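Long-range contacts in FKBP-type peptidyl-prolyl cis-trans isomerase fkpA (Escherichia coli, PDB 1Q6H), which catalyses the cis-trans isomerization of peptidyl-proline bonds, speeding protein folding in the periplasm, and also acts as a chaperone: residues Ser139-Val144 with Ser167-Gly172; Val143-Gly148 with Asn158-Gly163; Glu43-Lys48 with Ala82-Ser87. All blocks are in the same frame, centred on the assembly; numbering follows the deposited sequence.

In the fold
From the N terminus, contact 3 closes first: the chain leaves helix 19-43, makes helix 51-62, and returns along helix 70-112, where residues 82-87 meet the loop 43-48. It stands alone in the N-terminal domain, its centre about 41 Å and 37 Å from the centres of contacts 1 and 2. Both of those belong to the FKBP domain and start from strand 141-150, sharing Val143 and Val144. Contact 2 closes the shorter loop, through strand 155-158 to residues 158-163; contact 1 spans it, pairing the start of strand 141-150 with strand 166-169. Their centres lie about 14 Å apart. Together they tie strand 141-150 to two successive returns of the chain.

Contact 1: residues Ser139-Val144 with Ser167-Gly172; sequences SDTVVV and SFRLDG
One face of the Phe168 ring carries Val142 CG2 in a CH-pi contact, 3.6 Å from the ring centroid, 25° off the normal and displaced toward the rim. Val144 CG2 approaches obliquely, 3.7 Å from Phe168 CE2, the two side chains crossing at about a right angle. The Trp177 ring meets the same phenylalanine steeply. Phe168 CG sits between its own backbone N and carbonyl carbon (chi1 55°), and the end of its ring comes closer to strand 141-144 than its root does. The two strands run antiparallel, with Val142 and Phe168 a hydrogen-bonded pair: Val142 N gives to Phe168 O at 2.8 Å, and Phe168 N to Val142 O at 2.9 Å. Leu170 N continues the pairing to Asp140 O, 2.8 Å away and nearly straight, while Asp140 OD2 turns to Lys137 N. On the opposite face of the sheet Thr141 faces Arg169 as a non-hydrogen-bonded pair, and Thr141 CG2 lies 3.4 Å from Ser167 OG. The chemistry is two-sided: Val142, Val144 and Phe168 make one face apolar, Val144 and Phe168 meeting Trp177 of helix 175-180, whereas Val143 lies beside Thr141, Ser167 and Arg169 on a mixed one.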
loop_
_atom_site.group_PDB
_atom_site.type_symbol
_atom_site.label_atom_id
_atom_site.label_comp_id
_atom_site.label_asym_id
_atom_site.label_seq_id
_atom_site.Cartn_x
_atom_site.Cartn_y
_atom_site.Cartn_z
ATOM N N SER A 139 -7.723 -13.440 41.153
ATOM C CA SER A 139 -7.702 -14.562 40.223
ATOM C C SER A 139 -9.100 -15.063 39.813
ATOM O O SER A 139 -9.210 -16.017 39.011
ATOM C CB SER A 139 -6.909 -15.699 40.831
ATOM O OG SER A 139 -7.593 -16.149 41.974
ATOM N N ASP A 140 -10.159 -14.425 40.319
ATOM C CA ASP A 140 -11.512 -14.860 39.987
ATOM C C ASP A 140 -11.922 -14.515 38.578
ATOM O O ASP A 140 -11.423 -13.550 37.991
ATOM C CB ASP A 140 -12.558 -14.181 40.865
ATOM C CG ASP A 140 -12.491 -14.607 42.317
ATOM O OD1 ASP A 140 -11.950 -15.706 42.612
ATOM O OD2 ASP A 140 -12.955 -13.869 43.212
ATOM N N THR A 141 -12.896 -15.271 38.079
ATOM C CA THR A 141 -13.560 -14.948 36.844
ATOM C C THR A 141 -14.835 -14.187 37.179
ATOM O O THR A 141 -15.587 -14.580 38.070
ATOM C CB THR A 141 -13.907 -16.222 36.071
ATOM O OG1 THR A 141 -12.708 -16.939 35.743
ATOM C CG2 THR A 141 -14.494 -15.861 34.747
ATOM N N VAL A 142 -15.075 -13.095 36.474
ATOM C CA VAL A 142 -16.289 -12.335 36.661
ATOM C C VAL A 142 -17.090 -12.351 35.373
ATOM O O VAL A 142 -16.523 -12.419 34.274
ATOM C CB VAL A 142 -16.026 -10.839 37.082
ATOM C CG1 VAL A 142 -15.446 -10.719 38.510
ATOM C CG2 VAL A 142 -15.130 -10.135 36.100
ATOM N N VAL A 143 -18.414 -12.271 35.532
ATOM C CA VAL A 143 -19.356 -12.231 34.439
ATOM C C VAL A 143 -20.190 -10.969 34.631
ATOM O O VAL A 143 -20.852 -10.772 35.676
ATOM C CB VAL A 143 -20.258 -13.471 34.432
ATOM C CG1 VAL A 143 -21.166 -13.471 33.213
ATOM C CG2 VAL A 143 -19.413 -14.778 34.463
ATOM N N VAL A 144 -20.152 -10.103 33.637
ATOM C CA VAL A 144 -20.801 -8.822 33.730
ATOM C C VAL A 144 -21.562 -8.402 32.488
ATOM O O VAL A 144 -21.235 -8.778 31.385
ATOM C CB VAL A 144 -19.782 -7.685 33.965
ATOM C CG1 VAL A 144 -19.064 -7.827 35.296
ATOM C CG2 VAL A 144 -18.757 -7.635 32.831
ATOM N N SER A 167 -17.341 -12.350 30.052
ATOM C CA SER A 167 -16.657 -13.076 31.100
ATOM C C SER A 167 -15.144 -12.848 31.018
ATOM O O SER A 167 -14.567 -12.971 29.936
ATOM C CB SER A 167 -16.987 -14.555 30.976
ATOM O OG SER A 167 -16.087 -15.321 31.739
ATOM N N PHE A 168 -14.516 -12.492 32.146
ATOM C CA PHE A 168 -13.062 -12.319 32.203
ATOM C C PHE A 168 -12.446 -12.478 33.589
ATOM O O PHE A 168 -13.134 -12.382 34.594
ATOM C CB PHE A 168 -12.671 -10.954 31.689
ATOM C CG PHE A 168 -13.350 -9.819 32.386
ATOM C CD1 PHE A 168 -12.796 -9.254 33.527
ATOM C CD2 PHE A 168 -14.522 -9.294 31.888
ATOM C CE1 PHE A 168 -13.401 -8.187 34.158
ATOM C CE2 PHE A 168 -15.141 -8.224 32.516
ATOM C CZ PHE A 168 -14.577 -7.677 33.658
ATOM N N ARG A 169 -11.142 -12.724 33.616
ATOM C CA ARG A 169 -10.405 -12.815 34.871
ATOM C C ARG A 169 -10.251 -11.379 35.392
ATOM O O ARG A 169 -9.925 -10.444 34.650
ATOM C CB ARG A 169 -9.066 -13.528 34.679
ATOM C CG ARG A 169 -9.221 -14.955 34.090
ATOM C CD ARG A 169 -7.907 -15.711 33.857
ATOM N NE ARG A 169 -7.056 -15.067 32.855
ATOM C CZ ARG A 169 -7.135 -15.264 31.552
ATOM N NH1 ARG A 169 -8.031 -16.099 31.041
ATOM N NH2 ARG A 169 -6.295 -14.651 30.741
ATOM N N LEU A 170 -10.564 -11.205 36.656
ATOM C CA LEU A 170 -10.617 -9.869 37.253
ATOM C C LEU A 170 -9.352 -9.060 37.054
ATOM O O LEU A 170 -9.414 -7.875 36.796
ATOM C CB LEU A 170 -10.927 -9.988 38.753
ATOM C CG LEU A 170 -11.137 -8.663 39.483
ATOM C CD1 LEU A 170 -12.275 -7.871 38.876
ATOM C CD2 LEU A 170 -11.393 -8.947 40.961
ATOM N N ASP A 171 -8.191 -9.690 37.143
ATOM C CA ASP A 171 -6.979 -8.924 36.961
ATOM C C ASP A 171 -6.380 -9.075 35.559
ATOM O O ASP A 171 -5.193 -8.837 35.365
ATOM C CB ASP A 171 -5.962 -9.219 38.077
ATOM C CG ASP A 171 -5.517 -10.639 38.086
ATOM O OD1 ASP A 171 -5.908 -11.378 37.176
ATOM O OD2 ASP A 171 -4.775 -11.113 38.960
ATOM N N GLY A 172 -7.224 -9.401 34.578
ATOM C CA GLY A 172 -6.787 -9.532 33.206
ATOM C C GLY A 172 -7.297 -8.394 32.337
ATOM O O GLY A 172 -7.211 -8.466 31.100
#

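Contact 2: residues Val143-Gly148 with Asn158-Gly163; sequences VVNYKG and NSYTRG
Ser159 grips the backbone of Tyr146 at both polar atoms: its OG accepts from Tyr146 N at 2.8 Å (163°), and its N gives to Tyr146 O at 3.0 Å. With OG between the backbone N and the carbonyl carbon (chi1 69°), the hydroxyl oxygen meets that amide, while Ser159 CB rests over one face of the Tyr146 ring, 4.2 Å from the centroid. At the far end of the ring, Arg162 NH2 gives a hydrogen bond to Tyr146 OH at 3.0 Å, the oxygen lying slightly out of the guanidinium plane. Tyr160 crosses Asn145 at about a right angle, its CZ 3.5 Å from Asn145 CB. In the second shell, Asp157 holds both partners of the arginine-tyrosine pair, bridging Arg162 NH1 through OD1 and bonding Tyr146 OH through OD2. Residues 159-162, helical in backbone angles, begin where Asn158 O accepts from Thr161 N and Thr161 OG1, the latter at 2.6 Å. A phenylalanine in place of Tyr146 would probably leave Arg162 NH2 and Asp157 OD2 without their shared hydroxyl. As in other FKBPs, this Tyr-Asp-Arg cluster probably lines the prolyl isomerase pocket. Strand 141-150 also bonds through Asn145 and Lys147 to strand 214-223 and through Val144 to strand 166-169, and Trp177 of helix 175-180 meets the Tyr146 ring edge-to-face.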
loop_
_atom_site.group_PDB
_atom_site.type_symbol
_atom_site.label_atom_id
_atom_site.label_comp_id
_atom_site.label_asym_id
_atom_site.label_seq_id
_atom_site.Cartn_x
_atom_site.Cartn_y
_atom_site.Cartn_z
ATOM N N VAL A 143 -18.414 -12.271 35.532
ATOM C CA VAL A 143 -19.356 -12.231 34.439
ATOM C C VAL A 143 -20.190 -10.969 34.631
ATOM O O VAL A 143 -20.852 -10.772 35.676
ATOM C CB VAL A 143 -20.258 -13.471 34.432
ATOM C CG1 VAL A 143 -21.166 -13.471 33.213
ATOM C CG2 VAL A 143 -19.413 -14.778 34.463
ATOM N N VAL A 144 -20.152 -10.103 33.637
ATOM C CA VAL A 144 -20.801 -8.822 33.730
ATOM C C VAL A 144 -21.562 -8.402 32.488
ATOM O O VAL A 144 -21.235 -8.778 31.385
ATOM C CB VAL A 144 -19.782 -7.685 33.965
ATOM C CG1 VAL A 144 -19.064 -7.827 35.296
ATOM C CG2 VAL A 144 -18.757 -7.635 32.831
ATOM N N ASN A 145 -22.571 -7.579 32.710
ATOM C CA ASN A 145 -23.176 -6.847 31.649
ATOM C C ASN A 145 -22.694 -5.413 31.884
ATOM O O ASN A 145 -22.527 -4.971 33.031
ATOM C CB ASN A 145 -24.698 -6.932 31.711
ATOM C CG ASN A 145 -25.228 -8.213 31.138
ATOM O OD1 ASN A 145 -24.741 -8.707 30.122
ATOM N ND2 ASN A 145 -26.246 -8.753 31.771
ATOM N N TYR A 146 -22.440 -4.683 30.816
ATOM C CA TYR A 146 -22.020 -3.319 30.992
ATOM C C TYR A 146 -22.247 -2.509 29.776
ATOM O O TYR A 146 -22.383 -3.039 28.684
ATOM C CB TYR A 146 -20.531 -3.248 31.301
ATOM C CG TYR A 146 -19.691 -3.752 30.173
ATOM C CD1 TYR A 146 -19.396 -5.088 30.066
ATOM C CD2 TYR A 146 -19.199 -2.886 29.204
ATOM C CE1 TYR A 146 -18.642 -5.565 29.023
ATOM C CE2 TYR A 146 -18.441 -3.341 28.182
ATOM C CZ TYR A 146 -18.164 -4.687 28.085
ATOM O OH TYR A 146 -17.427 -5.159 27.030
ATOM N N LYS A 147 -22.257 -1.204 29.996
ATOM C CA LYS A 147 -22.266 -0.238 28.925
ATOM C C LYS A 147 -21.131 0.760 29.190
ATOM O O LYS A 147 -20.969 1.252 30.327
ATOM C CB LYS A 147 -23.610 0.440 28.873
ATOM C CG LYS A 147 -23.652 1.588 27.959
ATOM C CD LYS A 147 -25.045 2.149 27.888
ATOM C CE LYS A 147 -25.253 3.297 28.835
ATOM N NZ LYS A 147 -26.344 4.166 28.248
ATOM N N GLY A 148 -20.345 1.039 28.152
ATOM C CA GLY A 148 -19.213 1.955 28.252
ATOM C C GLY A 148 -19.362 3.193 27.376
ATOM O O GLY A 148 -19.548 3.068 26.155
ATOM N N ASN A 158 -20.886 -2.031 24.571
ATOM C CA ASN A 158 -22.196 -2.325 25.182
ATOM C C ASN A 158 -22.482 -3.816 25.066
ATOM O O ASN A 158 -22.948 -4.294 24.031
ATOM C CB ASN A 158 -23.285 -1.519 24.469
ATOM C CG ASN A 158 -24.674 -1.688 25.085
ATOM O OD1 ASN A 158 -24.968 -2.670 25.761
ATOM N ND2 ASN A 158 -25.558 -0.711 24.803
ATOM N N SER A 159 -22.205 -4.556 26.134
ATOM C CA SER A 159 -22.351 -6.014 26.104
ATOM C C SER A 159 -23.755 -6.509 25.771
ATOM O O SER A 159 -23.925 -7.571 25.151
ATOM C CB SER A 159 -21.927 -6.585 27.454
ATOM O OG SER A 159 -22.862 -6.231 28.472
ATOM N N TYR A 160 -24.758 -5.748 26.201
ATOM C CA TYR A 160 -26.154 -6.131 26.070
ATOM C C TYR A 160 -26.447 -6.367 24.614
ATOM O O TYR A 160 -27.177 -7.294 24.232
ATOM C CB TYR A 160 -27.081 -5.017 26.615
ATOM C CG TYR A 160 -26.934 -4.711 28.106
ATOM C CD1 TYR A 160 -27.638 -5.444 29.046
ATOM C CD2 TYR A 160 -26.093 -3.690 28.568
ATOM C CE1 TYR A 160 -27.513 -5.191 30.398
ATOM C CE2 TYR A 160 -25.953 -3.428 29.923
ATOM C CZ TYR A 160 -26.677 -4.183 30.832
ATOM O OH TYR A 160 -26.585 -3.969 32.191
ATOM N N THR A 161 -25.844 -5.539 23.779
ATOM C CA THR A 161 -26.091 -5.656 22.361
ATOM C C THR A 161 -25.516 -6.937 21.806
ATOM O O THR A 161 -25.898 -7.341 20.701
ATOM C CB THR A 161 -25.484 -4.496 21.592
ATOM O OG1 THR A 161 -24.065 -4.556 21.698
ATOM C CG2 THR A 161 -25.898 -3.149 22.177
ATOM N N ARG A 162 -24.605 -7.576 22.530
ATOM C CA ARG A 162 -24.018 -8.818 22.016
ATOM C C ARG A 162 -24.877 -10.003 22.435
ATOM O O ARG A 162 -24.670 -11.140 21.999
ATOM C CB ARG A 162 -22.570 -8.973 22.471
ATOM C CG ARG A 162 -21.600 -8.066 21.760
ATOM C CD ARG A 162 -20.143 -8.320 22.126
ATOM N NE ARG A 162 -19.880 -8.071 23.540
ATOM C CZ ARG A 162 -19.346 -6.969 24.037
ATOM N NH1 ARG A 162 -18.977 -5.969 23.244
ATOM N NH2 ARG A 162 -19.180 -6.865 25.348
ATOM N N GLY A 163 -25.879 -9.721 23.259
ATOM C CA GLY A 163 -26.817 -10.739 23.686
ATOM C C GLY A 163 -26.292 -11.643 24.781
ATOM O O GLY A 163 -26.967 -12.591 25.185
#

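Contact 3: residues Glu43-Lys48 with Ala82-Ser87; sequences EKLGIK and ARVKSS
Leu45 and Ile47 reach toward helix 82-87 from a chain that leaves its own helix through a type I turn, Glu43 to Gly46, and brings Leu45 CA within 5.8 Å of Ser87 CA. Ile47 does most of the touching: its CD1 lies 3.5 Å from Ser87 OG and 4.0 Å from Val84 CG2. Its CG2 stands over the centre of the Arg83 guanidinium, 4.0 Å above the plane, as the extended arginine slides past in the opposite direction. Leu45 crosses Val84 at about a right angle, with Leu45 CD1 4.1 Å from Val84 CG1. No direct hydrogen bond joins the segments; three waters do so. Two of them donate to Leu45 O, one going on to Ser87 O and the other pairing with Ser87 OG. A third, at the edge of the guanidinium, takes a bond from Arg83 NH2 and gives one to Gly46 O. Arg83 NH1 meanwhile forms salt bridges with Asp19 and Asp20 of the second subunit, so the contact borders the dimer interface. Gly46, with phi of 87°, is the C-prime residue of a Schellman motif, the cap that ends helix 19-43 and turns the chain across helix 70-112 in the N-terminal domain.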
loop_
_atom_site.group_PDB
_atom_site.type_symbol
_atom_site.label_atom_id
_atom_site.label_comp_id
_atom_site.label_asym_id
_atom_site.label_seq_id
_atom_site.Cartn_x
_atom_site.Cartn_y
_atom_site.Cartn_z
ATOM N N GLU A 43 -7.226 17.473 6.414
ATOM C CA GLU A 43 -7.956 18.582 7.045
ATOM C C GLU A 43 -8.104 18.329 8.536
ATOM O O GLU A 43 -7.971 19.251 9.337
ATOM C CB GLU A 43 -9.310 18.792 6.366
ATOM C CG GLU A 43 -10.125 20.000 6.827
ATOM C CD GLU A 43 -11.552 20.018 6.265
ATOM O OE1 GLU A 43 -11.936 19.077 5.504
ATOM O OE2 GLU A 43 -12.309 20.981 6.582
ATOM N N LYS A 44 -8.342 17.082 8.918
ATOM C CA LYS A 44 -8.527 16.759 10.326
ATOM C C LYS A 44 -7.260 16.997 11.127
ATOM O O LYS A 44 -7.292 17.032 12.359
ATOM C CB LYS A 44 -8.976 15.307 10.499
ATOM C CG LYS A 44 -10.371 15.008 9.981
ATOM C CD LYS A 44 -10.558 13.496 9.765
ATOM C CE LYS A 44 -12.029 13.089 9.731
ATOM N NZ LYS A 44 -12.209 11.610 9.583
ATOM N N LEU A 45 -6.144 17.154 10.429
ATOM C CA LEU A 45 -4.876 17.391 11.085
ATOM C C LEU A 45 -4.414 18.844 10.976
ATOM O O LEU A 45 -3.283 19.151 11.319
ATOM C CB LEU A 45 -3.829 16.461 10.495
ATOM C CG LEU A 45 -4.231 14.995 10.412
ATOM C CD1 LEU A 45 -3.200 14.146 9.629
ATOM C CD2 LEU A 45 -4.453 14.451 11.809
ATOM N N GLY A 46 -5.271 19.744 10.517
ATOM C CA GLY A 46 -4.853 21.125 10.325
ATOM C C GLY A 46 -4.204 21.455 8.977
ATOM O O GLY A 46 -3.785 22.606 8.767
ATOM N N ILE A 47 -4.114 20.476 8.063
ATOM C CA ILE A 47 -3.522 20.679 6.743
ATOM C C ILE A 47 -4.565 20.880 5.637
ATOM O O ILE A 47 -5.323 19.968 5.286
ATOM C CB ILE A 47 -2.622 19.480 6.374
ATOM C CG1 ILE A 47 -1.454 19.366 7.363
ATOM C CG2 ILE A 47 -2.083 19.654 4.956
ATOM C CD1 ILE A 47 -0.744 18.034 7.392
ATOM N N LYS A 48 -4.594 22.075 5.076
ATOM C CA LYS A 48 -5.594 22.416 4.092
ATOM C C LYS A 48 -4.858 22.844 2.834
ATOM O O LYS A 48 -4.499 24.009 2.681
ATOM C CB LYS A 48 -6.516 23.533 4.624
ATOM C CG LYS A 48 -7.485 23.080 5.726
ATOM C CD LYS A 48 -8.390 24.224 6.251
ATOM C CE LYS A 48 -9.673 23.668 6.809
ATOM N NZ LYS A 48 -10.474 24.646 7.583
ATOM N N ALA A 82 6.266 13.799 5.779
ATOM C CA ALA A 82 6.808 14.099 7.107
ATOM C C ALA A 82 5.981 15.190 7.792
ATOM O O ALA A 82 5.753 15.156 9.006
ATOM C CB ALA A 82 8.252 14.519 6.980
ATOM N N ARG A 83 5.500 16.154 7.020
ATOM C CA ARG A 83 4.644 17.185 7.592
ATOM C C ARG A 83 3.383 16.540 8.131
ATOM O O ARG A 83 2.913 16.830 9.267
ATOM C CB ARG A 83 4.262 18.201 6.535
ATOM C CG ARG A 83 3.270 19.233 6.980
ATOM C CD ARG A 83 2.948 20.237 5.895
ATOM N NE ARG A 83 1.911 21.153 6.309
ATOM C CZ ARG A 83 1.229 21.943 5.495
ATOM N NH1 ARG A 83 1.459 21.930 4.193
ATOM N NH2 ARG A 83 0.290 22.736 5.980
ATOM N N VAL A 84 2.835 15.642 7.323
ATOM C CA VAL A 84 1.602 14.980 7.692
ATOM C C VAL A 84 1.767 14.210 9.004
ATOM O O VAL A 84 0.940 14.329 9.906
ATOM C CB VAL A 84 1.085 14.050 6.592
ATOM C CG1 VAL A 84 -0.032 13.169 7.142
ATOM C CG2 VAL A 84 0.570 14.855 5.426
ATOM N N LYS A 85 2.829 13.437 9.114
ATOM C CA LYS A 85 3.056 12.659 10.313
ATOM C C LYS A 85 3.335 13.541 11.514
ATOM O O LYS A 85 3.026 13.182 12.648
ATOM C CB LYS A 85 4.247 11.749 10.110
ATOM C CG LYS A 85 3.980 10.559 9.201
ATOM C CD LYS A 85 5.219 9.743 8.993
ATOM C CE LYS A 85 4.932 8.521 8.154
ATOM N NZ LYS A 85 6.047 8.256 7.216
ATOM N N SER A 86 3.971 14.677 11.262
ATOM C CA SER A 86 4.288 15.616 12.331
ATOM C C SER A 86 2.987 16.208 12.827
ATOM O O SER A 86 2.753 16.357 14.031
ATOM C CB SER A 86 5.231 16.718 11.816
ATOM O OG SER A 86 5.438 17.721 12.806
ATOM N N SER A 87 2.122 16.553 11.894
ATOM C CA SER A 87 0.832 17.107 12.249
ATOM C C SER A 87 -0.061 16.082 12.970
ATOM O O SER A 87 -0.829 16.440 13.867
ATOM C CB SER A 87 0.133 17.659 11.001
ATOM O OG SER A 87 0.862 18.733 10.439
HETATM O O HOH W 1 -2.115 18.951 13.875
HETATM O O HOH W 2 -1.003 20.825 10.793
HETATM O O HOH W 3 -1.013 22.975 8.501
#